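Cupin 2, conserved barrel domain protein (Novosphingobium aromaticivorans DSM 12444, PDB 3ES1) is of unknown function but has the conserved beta-barrel of the cupin family and probably works as a symmetric dimer. Local coordinates at the interface of chains A and B. Sequence-based numbering; all coordinates share one arbitrary frame. Chains: chain A/B, Cupin 2, conserved barrel domain protein.

The interface of chains A and B. Residues chain A 99-100, 130-132, 154; chain B 19-21, 51, 60.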
loop_
_atom_site.group_PDB
_atom_site.type_symbol
_atom_site.label_atom_id
_atom_site.label_comp_id
_atom_site.label_asym_id
_atom_site.label_seq_id
_atom_site.Cartn_x
_atom_site.Cartn_y
_atom_site.Cartn_z
ATOM N N SER A 99 3.608 13.562 -4.409
ATOM C CA SER A 99 2.917 12.447 -3.798
ATOM C C SER A 99 3.572 12.053 -2.494
ATOM O O SER A 99 4.736 12.353 -2.239
ATOM C CB SER A 99 2.935 11.238 -4.747
ATOM O OG SER A 99 4.263 10.793 -5.025
ATOM N N ILE A 100 2.791 11.369 -1.682
ATOM C CA ILE A 100 3.340 10.560 -0.590
ATOM C C ILE A 100 3.172 9.127 -1.039
ATOM O O ILE A 100 2.155 8.763 -1.590
ATOM C CB ILE A 100 2.650 10.845 0.801
ATOM C CG1 ILE A 100 3.420 10.204 1.969
ATOM C CG2 ILE A 100 1.140 10.444 0.873
ATOM C CD1 ILE A 100 2.867 10.596 3.381
ATOM N N GLN A 130 7.558 7.704 1.853
ATOM C CA GLN A 130 8.291 8.620 0.999
ATOM C C GLN A 130 7.524 9.923 0.910
ATOM O O GLN A 130 6.533 9.988 0.298
ATOM C CB GLN A 130 8.565 8.014 -0.398
ATOM C CG GLN A 130 9.421 8.815 -1.339
ATOM C CD GLN A 130 10.870 8.343 -1.354
ATOM O OE1 GLN A 130 11.731 9.013 -0.915
ATOM N NE2 GLN A 130 11.085 7.180 -1.806
ATOM N N ARG A 131 8.022 10.951 1.569
ATOM C CA ARG A 131 7.283 12.217 1.768
ATOM C C ARG A 131 7.691 13.309 0.752
ATOM O O ARG A 131 8.042 14.428 1.115
ATOM C CB ARG A 131 7.393 12.665 3.233
ATOM C CG ARG A 131 6.686 11.680 4.200
ATOM C CD ARG A 131 6.844 12.046 5.643
ATOM N NE ARG A 131 6.367 13.414 5.869
ATOM C CZ ARG A 131 7.151 14.459 6.050
ATOM N NH1 ARG A 131 8.461 14.325 6.016
ATOM N NH2 ARG A 131 6.612 15.655 6.226
ATOM N N GLY A 132 7.563 12.933 -0.514
ATOM C CA GLY A 132 7.727 13.840 -1.693
ATOM C C GLY A 132 9.177 14.201 -1.931
ATOM O O GLY A 132 9.542 15.239 -2.478
ATOM N N ALA A 154 -0.150 14.513 -3.579
ATOM C CA ALA A 154 0.062 15.634 -2.648
ATOM C C ALA A 154 0.607 16.814 -3.441
ATOM O O ALA A 154 1.241 16.639 -4.494
ATOM C CB ALA A 154 1.008 15.273 -1.473
ATOM N N THR B 19 11.022 9.417 5.186
ATOM C CA THR B 19 11.826 10.461 4.579
ATOM C C THR B 19 11.217 11.832 4.822
ATOM O O THR B 19 10.106 11.951 5.282
ATOM C CB THR B 19 11.993 10.281 3.038
ATOM O OG1 THR B 19 10.809 10.699 2.322
ATOM C CG2 THR B 19 12.277 8.875 2.677
ATOM N N GLY B 20 12.021 12.846 4.575
ATOM C CA GLY B 20 11.574 14.235 4.734
ATOM C C GLY B 20 12.589 15.193 4.148
ATOM O O GLY B 20 13.566 14.770 3.539
ATOM N N HIS B 21 12.350 16.480 4.376
ATOM C CA HIS B 21 13.245 17.558 3.913
ATOM C C HIS B 21 13.810 18.300 5.091
ATOM O O HIS B 21 13.133 18.461 6.117
ATOM C CB HIS B 21 12.466 18.546 3.038
ATOM C CG HIS B 21 12.071 17.994 1.714
ATOM N ND1 HIS B 21 10.857 17.384 1.504
ATOM C CD2 HIS B 21 12.747 17.912 0.541
ATOM C CE1 HIS B 21 10.802 16.947 0.254
ATOM N NE2 HIS B 21 11.931 17.261 -0.354
ATOM N N TRP B 51 1.503 4.541 9.308
ATOM C CA TRP B 51 1.352 5.948 8.919
ATOM C C TRP B 51 -0.111 6.278 8.662
ATOM O O TRP B 51 -0.931 5.391 8.374
ATOM C CB TRP B 51 2.197 6.269 7.644
ATOM C CG TRP B 51 2.552 7.740 7.472
ATOM C CD1 TRP B 51 1.909 8.644 6.702
ATOM C CD2 TRP B 51 3.583 8.466 8.155
ATOM N NE1 TRP B 51 2.463 9.885 6.843
ATOM C CE2 TRP B 51 3.507 9.807 7.722
ATOM C CE3 TRP B 51 4.558 8.115 9.098
ATOM C CZ2 TRP B 51 4.376 10.796 8.205
ATOM C CZ3 TRP B 51 5.410 9.058 9.543
ATOM C CH2 TRP B 51 5.320 10.397 9.111
ATOM N N ASN B 60 2.940 17.022 2.252
ATOM C CA ASN B 60 4.322 16.738 2.595
ATOM C C ASN B 60 4.986 17.897 3.316
ATOM O O ASN B 60 6.203 17.875 3.559
ATOM C CB ASN B 60 5.136 16.267 1.387
ATOM C CG ASN B 60 4.760 14.887 0.993
ATOM O OD1 ASN B 60 4.572 14.011 1.856
ATOM N ND2 ASN B 60 4.609 14.663 -0.280
HETATM O O HOH W 1 3.733 14.050 4.469
HETATM O O HOH W 2 8.556 16.296 2.973
HETATM O O HOH W 3 9.861 16.726 5.527
#
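A:Arg131 and B:Thr19 meet at both ends of the arginine, where two copies of this cupin-fold protein pair about a two-fold axis; the pairing may be the biological dimer, though the crystal alone does not settle this. A:Arg131 follows strand 127-130, and its backbone N gives a nearly straight hydrogen bond (169° at H) to the B:Thr19 hydroxyl OG1, 2.9 Å away. Threonine suits strand 14-21 because its short hydroxyl can accept this N-H, while CG2 merely touches OE1 of A:Gln130. Arginine offers a long chain and several N-H groups: it runs extended, then bends at chi3 (56°), bringing A:Arg131 NH1 back to B:Thr19 O at 3.0 Å, in the carbonyl plane and on a lone pair. B:Trp51 crosses the chain at about a right angle, its ring carbon CZ2 3.8 Å from A:Arg131 CD, while its pyrrole side meets the CD1 methyl of A:Ile100; a broad indole can serve both neighbours.

Packing is close around B:Asn60, which has the largest hidden surface here, 84 Å²; its CG lies 3.3 Å from A:Arg131 O. Asparagine carries donor and acceptor on one amide. B:Asn60 ND2 donates to A:Ser99 O at 3.0 Å, but from above the carbonyl plane and with a bent angle, so this bond is probably less favourable than the threonine pair. On the B:Trp51 side, a separate water bridges B:Asn60 OD1 and A:Arg131 NE. The small methyl of A:Ala154 sits beside ND2.

The looser, water-mediated side lies near B:His21. A second water links A:Arg131 O, B:Asn60 O and B:His21 ND1, in plane at the ring edge, and bonds to a third held by A:Arg131 NH1 and B:His21 N. A:Gly132 (phi 73°) takes a turn glycine adopts easily, its O facing the imidazole edge. An alanine at A:Arg131 would probably leave B:Thr19 O without its guanidinium partner and open a gap beside B:Trp51.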